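Local structure of probable tautomerase/dehalogenase AU4130 (Aspergillus fumigatus Af293, 3C6V) at residues B[22-27]-B[59-64]; B[26-31]-B[84-89]; B[40-45]-B[113-118]. The protein is of unknown function but, as a trimeric member of the tautomerase family, probably acts as a tautomerase or dehalogenase. All coordinates share one frame; numbering follows the deposited sequence.

Contact 1: B[22-27]-B[59-64]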
loop_
_atom_site.group_PDB
_atom_site.type_symbol
_atom_site.label_atom_id
_atom_site.label_comp_id
_atom_site.label_asym_id
_atom_site.label_seq_id
_atom_site.Cartn_x
_atom_site.Cartn_y
_atom_site.Cartn_z
HETATM N N MSE B 22 12.091 -5.480 0.803
HETATM C CA MSE B 22 12.462 -5.507 -0.644
HETATM C C MSE B 22 13.581 -4.544 -1.022
HETATM O O MSE B 22 14.573 -4.969 -1.650
HETATM C CB MSE B 22 11.242 -5.303 -1.561
HETATM C CG MSE B 22 10.233 -6.465 -1.553
HETATM SE SE MSE B 22 9.043 -6.529 0.068
HETATM C CE MSE B 22 8.155 -4.928 -0.221
ATOM N N PRO B 23 13.475 -3.258 -0.621
ATOM C CA PRO B 23 12.362 -2.517 -0.016
ATOM C C PRO B 23 11.637 -1.648 -1.053
ATOM O O PRO B 23 12.220 -1.298 -2.099
ATOM C CB PRO B 23 13.085 -1.602 0.960
ATOM C CG PRO B 23 14.344 -1.222 0.169
ATOM C CD PRO B 23 14.698 -2.428 -0.672
ATOM N N ARG B 24 10.387 -1.276 -0.763
ATOM C CA ARG B 24 9.659 -0.379 -1.661
ATOM C C ARG B 24 9.133 0.779 -0.815
ATOM O O ARG B 24 8.390 0.558 0.138
ATOM C CB ARG B 24 8.493 -1.143 -2.313
ATOM C CG ARG B 24 7.528 -0.261 -3.138
ATOM C CD ARG B 24 7.823 -0.290 -4.619
ATOM N NE ARG B 24 7.742 -1.599 -5.282
ATOM C CZ ARG B 24 6.625 -2.186 -5.719
ATOM N NH1 ARG B 24 5.433 -1.636 -5.519
ATOM N NH2 ARG B 24 6.710 -3.341 -6.320
ATOM N N TRP B 25 9.541 2.004 -1.125
ATOM C CA TRP B 25 9.083 3.172 -0.368
ATOM C C TRP B 25 8.057 3.962 -1.197
ATOM O O TRP B 25 8.296 4.258 -2.367
ATOM C CB TRP B 25 10.249 4.095 0.008
ATOM C CG TRP B 25 11.204 3.541 1.091
ATOM C CD1 TRP B 25 11.780 2.286 1.166
ATOM C CD2 TRP B 25 11.695 4.275 2.215
ATOM N NE1 TRP B 25 12.608 2.220 2.272
ATOM C CE2 TRP B 25 12.561 3.416 2.936
ATOM C CE3 TRP B 25 11.477 5.573 2.682
ATOM C CZ2 TRP B 25 13.197 3.810 4.116
ATOM C CZ3 TRP B 25 12.117 5.984 3.839
ATOM C CH2 TRP B 25 12.988 5.097 4.546
ATOM N N LEU B 26 6.912 4.261 -0.594
ATOM C CA LEU B 26 5.897 5.109 -1.197
ATOM C C LEU B 26 5.822 6.377 -0.374
ATOM O O LEU B 26 5.628 6.324 0.860
ATOM C CB LEU B 26 4.532 4.393 -1.217
ATOM C CG LEU B 26 3.344 5.219 -1.756
ATOM C CD1 LEU B 26 3.585 5.578 -3.270
ATOM C CD2 LEU B 26 2.054 4.458 -1.588
ATOM N N ILE B 27 6.025 7.514 -1.032
ATOM C CA ILE B 27 6.136 8.782 -0.301
ATOM C C ILE B 27 5.107 9.752 -0.880
ATOM O O ILE B 27 5.285 10.292 -1.985
ATOM C CB ILE B 27 7.579 9.374 -0.415
ATOM C CG1 ILE B 27 8.606 8.352 0.121
ATOM C CG2 ILE B 27 7.691 10.688 0.398
ATOM C CD1 ILE B 27 10.097 8.857 0.144
ATOM N N TYR B 59 17.566 -3.019 -5.945
ATOM C CA TYR B 59 16.379 -3.456 -5.178
ATOM C C TYR B 59 15.595 -2.249 -4.638
ATOM O O TYR B 59 14.399 -2.360 -4.356
ATOM C CB TYR B 59 16.767 -4.284 -3.938
ATOM C CG TYR B 59 17.210 -5.714 -4.134
ATOM C CD1 TYR B 59 17.676 -6.174 -5.371
ATOM C CD2 TYR B 59 17.200 -6.600 -3.057
ATOM C CE1 TYR B 59 18.112 -7.505 -5.525
ATOM C CE2 TYR B 59 17.641 -7.901 -3.188
ATOM C CZ TYR B 59 18.093 -8.349 -4.431
ATOM O OH TYR B 59 18.529 -9.627 -4.536
ATOM N N VAL B 60 16.282 -1.139 -4.402
ATOM C CA VAL B 60 15.666 -0.049 -3.633
ATOM C C VAL B 60 14.807 0.783 -4.565
ATOM O O VAL B 60 15.325 1.428 -5.453
ATOM C CB VAL B 60 16.701 0.827 -2.932
ATOM C CG1 VAL B 60 15.996 1.892 -2.084
ATOM C CG2 VAL B 60 17.644 -0.014 -2.058
ATOM N N GLN B 61 13.490 0.734 -4.360
ATOM C CA GLN B 61 12.541 1.550 -5.127
ATOM C C GLN B 61 11.924 2.603 -4.225
ATOM O O GLN B 61 11.467 2.287 -3.105
ATOM C CB GLN B 61 11.432 0.683 -5.730
ATOM C CG GLN B 61 11.991 -0.413 -6.694
ATOM C CD GLN B 61 11.029 -0.746 -7.804
ATOM O OE1 GLN B 61 10.009 -0.076 -7.973
ATOM N NE2 GLN B 61 11.354 -1.771 -8.592
ATOM N N VAL B 62 11.904 3.841 -4.715
ATOM C CA VAL B 62 11.345 4.952 -3.973
ATOM C C VAL B 62 10.466 5.724 -4.936
ATOM O O VAL B 62 10.968 6.214 -5.983
ATOM C CB VAL B 62 12.453 5.892 -3.430
ATOM C CG1 VAL B 62 11.816 7.101 -2.694
ATOM C CG2 VAL B 62 13.437 5.155 -2.485
ATOM N N HIS B 63 9.166 5.784 -4.631
ATOM C CA HIS B 63 8.212 6.430 -5.534
ATOM C C HIS B 63 7.472 7.529 -4.771
ATOM O O HIS B 63 6.922 7.275 -3.698
ATOM C CB HIS B 63 7.216 5.429 -6.121
ATOM C CG HIS B 63 7.868 4.285 -6.858
ATOM N ND1 HIS B 63 8.338 4.408 -8.145
ATOM C CD2 HIS B 63 8.141 3.016 -6.479
ATOM C CE1 HIS B 63 8.869 3.265 -8.534
ATOM N NE2 HIS B 63 8.760 2.396 -7.546
ATOM N N PHE B 64 7.469 8.724 -5.338
ATOM C CA PHE B 64 6.819 9.893 -4.731
ATOM C C PHE B 64 5.481 10.137 -5.414
ATOM O O PHE B 64 5.376 10.019 -6.661
ATOM C CB PHE B 64 7.695 11.164 -4.945
ATOM C CG PHE B 64 8.974 11.161 -4.143
ATOM C CD1 PHE B 64 10.110 10.523 -4.634
ATOM C CD2 PHE B 64 9.036 11.771 -2.886
ATOM C CE1 PHE B 64 11.301 10.486 -3.896
ATOM C CE2 PHE B 64 10.250 11.772 -2.146
ATOM C CZ PHE B 64 11.364 11.132 -2.655
#
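Strands 24-27 and 61-64 run parallel, their axes 4.7 Å apart at closest, joined by four backbone hydrogen bonds: Gln61 N donates almost straight to Pro23 O (3.3 Å), and the bond from Ile27 N to His63 O (2.8 Å) closes the other end. The buried Pro23 ring meets Val60, with Pro23 CD 4.1 Å from Val60 CG2; this proline may correspond to the amino-terminal proline of the tautomerase superfamily. Ile27 and Phe64 run alongside one another. The first two torsions of Ile27 (chi1 -58°, chi2 -177°) together carry CD1 to Phe64 CE2 at 3.7 Å and to Val62 CG1 at 3.8 Å. The face of Arg24, Gln61 and His63 is largely polar, with Leu26 beside them. His63 NE2 donates to Gln61 OE1 (2.8 Å), in both the ring and carbonyl planes, which holds both flat groups. Arg24 brings CD to the imidazole edge, 3.8 Å from His63 CD2, and forms a salt bridge with Glu123 of the second subunit. In this parallel pair of a beta-alpha-beta unit, connected by helix 36-51, apolar Trp25, Ile27, Val62 and Phe64 therefore suit the helix-covered face, while mainly polar groups meet the second subunit.

Contact 2: B[26-31]-B[84-89]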
loop_
_atom_site.group_PDB
_atom_site.type_symbol
_atom_site.label_atom_id
_atom_site.label_comp_id
_atom_site.label_asym_id
_atom_site.label_seq_id
_atom_site.Cartn_x
_atom_site.Cartn_y
_atom_site.Cartn_z
ATOM N N LEU B 26 6.912 4.261 -0.594
ATOM C CA LEU B 26 5.897 5.109 -1.197
ATOM C C LEU B 26 5.822 6.377 -0.374
ATOM O O LEU B 26 5.628 6.324 0.860
ATOM C CB LEU B 26 4.532 4.393 -1.217
ATOM C CG LEU B 26 3.344 5.219 -1.756
ATOM C CD1 LEU B 26 3.585 5.578 -3.270
ATOM C CD2 LEU B 26 2.054 4.458 -1.588
ATOM N N ILE B 27 6.025 7.514 -1.032
ATOM C CA ILE B 27 6.136 8.782 -0.301
ATOM C C ILE B 27 5.107 9.752 -0.880
ATOM O O ILE B 27 5.285 10.292 -1.985
ATOM C CB ILE B 27 7.579 9.374 -0.415
ATOM C CG1 ILE B 27 8.606 8.352 0.121
ATOM C CG2 ILE B 27 7.691 10.688 0.398
ATOM C CD1 ILE B 27 10.097 8.857 0.144
ATOM N N GLN B 28 4.017 9.913 -0.150
ATOM C CA GLN B 28 2.950 10.852 -0.508
ATOM C C GLN B 28 3.252 12.194 0.165
ATOM O O GLN B 28 3.763 12.211 1.282
ATOM C CB GLN B 28 1.615 10.321 0.007
ATOM C CG GLN B 28 1.083 9.112 -0.786
ATOM C CD GLN B 28 0.051 8.319 -0.006
ATOM O OE1 GLN B 28 0.400 7.455 0.789
ATOM N NE2 GLN B 28 -1.210 8.632 -0.200
ATOM N N HIS B 29 2.942 13.320 -0.495
ATOM C CA HIS B 29 3.334 14.633 0.059
ATOM C C HIS B 29 2.489 15.742 -0.543
ATOM O O HIS B 29 1.918 15.598 -1.657
ATOM C CB HIS B 29 4.831 14.901 -0.200
ATOM C CG HIS B 29 5.175 14.931 -1.664
ATOM N ND1 HIS B 29 5.091 16.079 -2.433
ATOM C CD2 HIS B 29 5.582 13.946 -2.502
ATOM C CE1 HIS B 29 5.417 15.796 -3.685
ATOM N NE2 HIS B 29 5.731 14.510 -3.751
ATOM N N SER B 30 2.400 16.859 0.175
ATOM C CA SER B 30 1.642 18.022 -0.331
ATOM C C SER B 30 2.377 18.739 -1.464
ATOM O O SER B 30 3.577 18.532 -1.674
ATOM C CB SER B 30 1.353 18.998 0.835
ATOM O OG SER B 30 2.469 19.004 1.737
ATOM N N PRO B 31 1.665 19.609 -2.205
ATOM C CA PRO B 31 2.338 20.419 -3.234
ATOM C C PRO B 31 3.363 21.378 -2.622
ATOM O O PRO B 31 3.235 21.798 -1.443
ATOM C CB PRO B 31 1.179 21.207 -3.872
ATOM C CG PRO B 31 -0.056 20.379 -3.552
ATOM C CD PRO B 31 0.210 19.867 -2.166
ATOM N N ALA B 84 3.967 11.681 4.033
ATOM C CA ALA B 84 3.474 10.428 4.588
ATOM C C ALA B 84 4.177 9.286 3.885
ATOM O O ALA B 84 4.076 9.140 2.659
ATOM C CB ALA B 84 1.941 10.296 4.373
ATOM N N LEU B 85 4.920 8.489 4.640
ATOM C CA LEU B 85 5.706 7.429 4.035
ATOM C C LEU B 85 5.153 6.048 4.385
ATOM O O LEU B 85 4.749 5.796 5.533
ATOM C CB LEU B 85 7.169 7.527 4.468
ATOM C CG LEU B 85 7.897 8.849 4.185
ATOM C CD1 LEU B 85 7.778 9.825 5.391
ATOM C CD2 LEU B 85 9.386 8.517 3.989
ATOM N N THR B 86 5.137 5.173 3.387
ATOM C CA THR B 86 4.824 3.749 3.570
ATOM C C THR B 86 6.038 2.944 3.109
ATOM O O THR B 86 6.464 3.081 1.946
ATOM C CB THR B 86 3.583 3.301 2.753
ATOM O OG1 THR B 86 2.475 4.170 3.038
ATOM C CG2 THR B 86 3.178 1.846 3.140
ATOM N N ILE B 87 6.587 2.136 4.019
ATOM C CA ILE B 87 7.800 1.339 3.753
ATOM C C ILE B 87 7.439 -0.144 3.665
ATOM O O ILE B 87 7.033 -0.765 4.659
ATOM C CB ILE B 87 8.901 1.590 4.825
ATOM C CG1 ILE B 87 9.314 3.094 4.838
ATOM C CG2 ILE B 87 10.152 0.751 4.554
ATOM C CD1 ILE B 87 10.009 3.503 6.152
ATOM N N TYR B 88 7.576 -0.724 2.481
ATOM C CA TYR B 88 7.203 -2.132 2.314
ATOM C C TYR B 88 8.488 -2.973 2.442
ATOM O O TYR B 88 9.455 -2.740 1.704
ATOM C CB TYR B 88 6.575 -2.335 0.940
ATOM C CG TYR B 88 5.258 -1.636 0.737
ATOM C CD1 TYR B 88 5.201 -0.344 0.208
ATOM C CD2 TYR B 88 4.055 -2.291 1.014
ATOM C CE1 TYR B 88 3.989 0.292 0.025
ATOM C CE2 TYR B 88 2.836 -1.662 0.809
ATOM C CZ TYR B 88 2.816 -0.370 0.330
ATOM O OH TYR B 88 1.602 0.258 0.119
ATOM N N HIS B 89 8.481 -3.901 3.397
ATOM C CA HIS B 89 9.604 -4.760 3.702
ATOM C C HIS B 89 9.139 -6.227 3.648
ATOM O O HIS B 89 7.934 -6.511 3.645
ATOM C CB HIS B 89 10.130 -4.461 5.115
ATOM C CG HIS B 89 11.122 -3.331 5.202
ATOM N ND1 HIS B 89 11.794 -3.045 6.373
ATOM C CD2 HIS B 89 11.602 -2.465 4.269
ATOM C CE1 HIS B 89 12.602 -2.011 6.173
ATOM N NE2 HIS B 89 12.516 -1.652 4.904
HETATM O O HOH W 1 2.625 6.690 1.821
#
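Ile27 and Leu85 face each other as a non-hydrogen-bonded antiparallel pair, their side chains running alongside one another. The leucine does the touching with one methyl: CD2 lies 3.9 Å from Ile27 CD1 and equally near CG1, so it rests along the outer arm of the isoleucine. Leu85 CG stands beside its own backbone N (chi1 -57°), the same first turn as that of CG1 in Ile27, and the two apolar chains therefore rise together from neighbouring strands.

On the opposite face are Leu26, Gln28, Ala84, Thr86 and Tyr88. Leu26 CB approaches the edge of the Tyr88 ring, near its plane, at 4.3 Å from CE1. The amide of Gln28 and the hydroxyl of Thr86 do not meet directly; a water molecule sits among Gln28 OE1 (2.6 Å), Thr86 OG1 (2.8 Å) and Ala84 O, and need not serve all three at once. The small Ala84 side chain lies where Gln61 of the third subunit packs against it. Beneath the side chains the backbone is closed by two pairs of reciprocal bonds: Leu26 with Thr86, where Thr86 N reaches Leu26 O at 2.8 Å, and Gln28 with Ala84, where Ala84 N reaches Gln28 O at 2.8 Å.

Strand 24-29 thus has strand 82-90 antiparallel on one flank and strand 61-66 parallel on the other, while strand 121-129 lies beyond 82-90. Helix 36-51 covers the Ile27 side through Leu42. Gln28 and Thr86 pack against His63 and Arg24 of the third subunit, and Tyr88 meets Tyr88 of other subunits, with a weak hydrogen bond to that of the third.

Contact 3: B[40-45]-B[113-118]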
loop_
_atom_site.group_PDB
_atom_site.type_symbol
_atom_site.label_atom_id
_atom_site.label_comp_id
_atom_site.label_asym_id
_atom_site.label_seq_id
_atom_site.Cartn_x
_atom_site.Cartn_y
_atom_site.Cartn_z
ATOM N N SER B 40 15.224 13.541 -5.163
ATOM C CA SER B 40 16.330 12.763 -5.697
ATOM C C SER B 40 17.367 12.485 -4.617
ATOM O O SER B 40 17.882 11.351 -4.485
ATOM C CB SER B 40 16.978 13.518 -6.860
ATOM O OG SER B 40 18.166 12.859 -7.231
ATOM N N HIS B 41 17.656 13.515 -3.818
ATOM C CA HIS B 41 18.612 13.355 -2.724
ATOM C C HIS B 41 18.096 12.355 -1.670
ATOM O O HIS B 41 18.856 11.487 -1.201
ATOM C CB HIS B 41 18.964 14.717 -2.098
ATOM C CG HIS B 41 20.047 14.637 -1.057
ATOM N ND1 HIS B 41 19.835 14.972 0.265
ATOM C CD2 HIS B 41 21.339 14.236 -1.140
ATOM C CE1 HIS B 41 20.949 14.783 0.951
ATOM N NE2 HIS B 41 21.879 14.343 0.122
ATOM N N LEU B 42 16.805 12.448 -1.317
ATOM C CA LEU B 42 16.224 11.475 -0.394
ATOM C C LEU B 42 16.329 10.034 -0.922
ATOM O O LEU B 42 16.710 9.109 -0.178
ATOM C CB LEU B 42 14.758 11.852 -0.075
ATOM C CG LEU B 42 14.031 11.066 1.033
ATOM C CD1 LEU B 42 14.840 11.108 2.329
ATOM C CD2 LEU B 42 12.659 11.682 1.246
ATOM N N ALA B 43 16.017 9.852 -2.216
ATOM C CA ALA B 43 16.048 8.530 -2.802
ATOM C C ALA B 43 17.469 7.950 -2.724
ATOM O O ALA B 43 17.654 6.755 -2.452
ATOM C CB ALA B 43 15.534 8.572 -4.235
ATOM N N GLN B 44 18.466 8.800 -2.933
ATOM C CA GLN B 44 19.875 8.362 -2.844
ATOM C C GLN B 44 20.278 8.000 -1.418
ATOM O O GLN B 44 20.967 7.000 -1.180
ATOM C CB GLN B 44 20.814 9.440 -3.373
ATOM C CG GLN B 44 20.781 9.592 -4.867
ATOM C CD GLN B 44 21.756 10.665 -5.299
ATOM O OE1 GLN B 44 22.919 10.656 -4.885
ATOM N NE2 GLN B 44 21.297 11.592 -6.118
ATOM N N GLN B 45 19.834 8.797 -0.454
ATOM C CA GLN B 45 20.067 8.479 0.952
ATOM C C GLN B 45 19.433 7.146 1.386
ATOM O O GLN B 45 20.064 6.330 2.088
ATOM C CB GLN B 45 19.561 9.632 1.793
ATOM C CG GLN B 45 20.439 10.874 1.592
ATOM C CD GLN B 45 20.137 11.975 2.567
ATOM O OE1 GLN B 45 20.964 12.324 3.425
ATOM N NE2 GLN B 45 18.977 12.549 2.441
ATOM N N PRO B 113 16.747 15.405 9.400
ATOM C CA PRO B 113 17.409 16.633 8.914
ATOM C C PRO B 113 16.820 17.217 7.654
ATOM O O PRO B 113 17.005 18.422 7.409
ATOM C CB PRO B 113 18.874 16.192 8.625
ATOM C CG PRO B 113 19.027 14.883 9.329
ATOM C CD PRO B 113 17.682 14.259 9.452
HETATM N N MSE B 114 16.138 16.416 6.833
HETATM C CA MSE B 114 15.517 17.024 5.670
HETATM C C MSE B 114 14.218 17.759 6.010
HETATM O O MSE B 114 13.985 18.876 5.517
HETATM C CB MSE B 114 15.261 16.024 4.537
HETATM C CG MSE B 114 14.826 16.748 3.219
HETATM SE SE MSE B 114 14.518 15.436 1.861
HETATM C CE MSE B 114 16.373 15.357 1.210
ATOM N N PHE B 115 13.400 17.139 6.854
ATOM C CA PHE B 115 12.027 17.595 7.094
ATOM C C PHE B 115 11.924 18.652 8.190
ATOM O O PHE B 115 11.176 19.617 8.065
ATOM C CB PHE B 115 11.146 16.412 7.464
ATOM C CG PHE B 115 11.012 15.377 6.371
ATOM C CD1 PHE B 115 10.731 14.056 6.700
ATOM C CD2 PHE B 115 11.209 15.704 5.020
ATOM C CE1 PHE B 115 10.585 13.072 5.693
ATOM C CE2 PHE B 115 11.083 14.725 4.017
ATOM C CZ PHE B 115 10.759 13.404 4.363
ATOM N N GLU B 116 12.667 18.457 9.266
ATOM C CA GLU B 116 12.547 19.349 10.425
ATOM C C GLU B 116 12.794 20.847 10.075
ATOM O O GLU B 116 11.948 21.685 10.411
ATOM C CB GLU B 116 13.443 18.856 11.559
ATOM C CG GLU B 116 13.186 19.482 12.940
ATOM C CD GLU B 116 13.631 18.516 14.033
ATOM O OE1 GLU B 116 14.850 18.502 14.335
ATOM O OE2 GLU B 116 12.782 17.718 14.534
ATOM N N PRO B 117 13.913 21.189 9.385
ATOM C CA PRO B 117 14.089 22.627 9.035
ATOM C C PRO B 117 13.048 23.210 8.037
ATOM O O PRO B 117 12.974 24.422 7.873
ATOM C CB PRO B 117 15.503 22.705 8.438
ATOM C CG PRO B 117 15.932 21.317 8.199
ATOM C CD PRO B 117 15.048 20.363 8.940
ATOM N N LYS B 118 12.263 22.349 7.389
ATOM C CA LYS B 118 11.211 22.808 6.483
ATOM C C LYS B 118 9.881 22.930 7.221
ATOM O O LYS B 118 8.873 23.249 6.604
ATOM C CB LYS B 118 11.047 21.849 5.277
ATOM C CG LYS B 118 12.312 21.753 4.437
ATOM C CD LYS B 118 12.151 20.762 3.274
ATOM C CE LYS B 118 12.681 21.433 2.052
ATOM N NZ LYS B 118 11.618 21.944 1.120
#
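Met114, a selenomethionine, reaches from helix 97-115 to helix 36-51 and ends among His41, Leu42 and Gln45. Its chain is extended through the first two torsions, with CG anti to the backbone N (chi1 -170°), and bends only at chi3 (-88°), which turns CE in among those three residues. CE meets the edge of the His41 imidazole, near the ring plane, 3.6 Å from ND1. It also lies 4.1 Å from Leu42 CB and 4.0 Å from Gln45 NE2, while the selenium itself is 4.1 Å from Leu42 CB. The methionine and histidine side chains pass one another head to tail, and the extended glutamine crosses the methionine at a slant. Gln45 also lays its CG over one face of the His41 ring, 3.9 Å above the plane and offset toward the rim.

Deeper in, Leu42 has CG opposite its backbone N (chi1 -171°), and its CD2 reaches Phe115 CZ at 4.0 Å, the two side chains roughly perpendicular. Leucine suits this buried position, where Phe110 and Leu111 of helix 97-115 also touch it; the Phe115 ring also meets that of Trp122. The polar His41 and Gln45 belong to the more exposed margin.

No hydrogen bond crosses between residues 40-45 and 113-118, although Lys118 reaches Glu38 in a salt bridge. Here van der Waals contact does the joining: the selenoether end meets a mixed apolar and polar surface.

How the contacts relate
Contacts 1 and 2 lie in the buried centre of the chain and share strand 24-29: residues 59-64 flank it on one side, residues 84-89 on the other, so Leu26 and Ile27 belong to both. Both rely on regular backbone hydrogen bonds, parallel in the first and antiparallel in the second, and both turn a partly polar face toward neighbouring subunits. Contact 3 is farther out and only partly buried, and it joins two helices through side chains without hydrogen bonds. Leu42 ties it to the sheet, since its CD2 packs on Ile27 and Phe64; the apolar side of contacts 1 and 2 and the inner part of contact 3 thus form one hydrophobic layer.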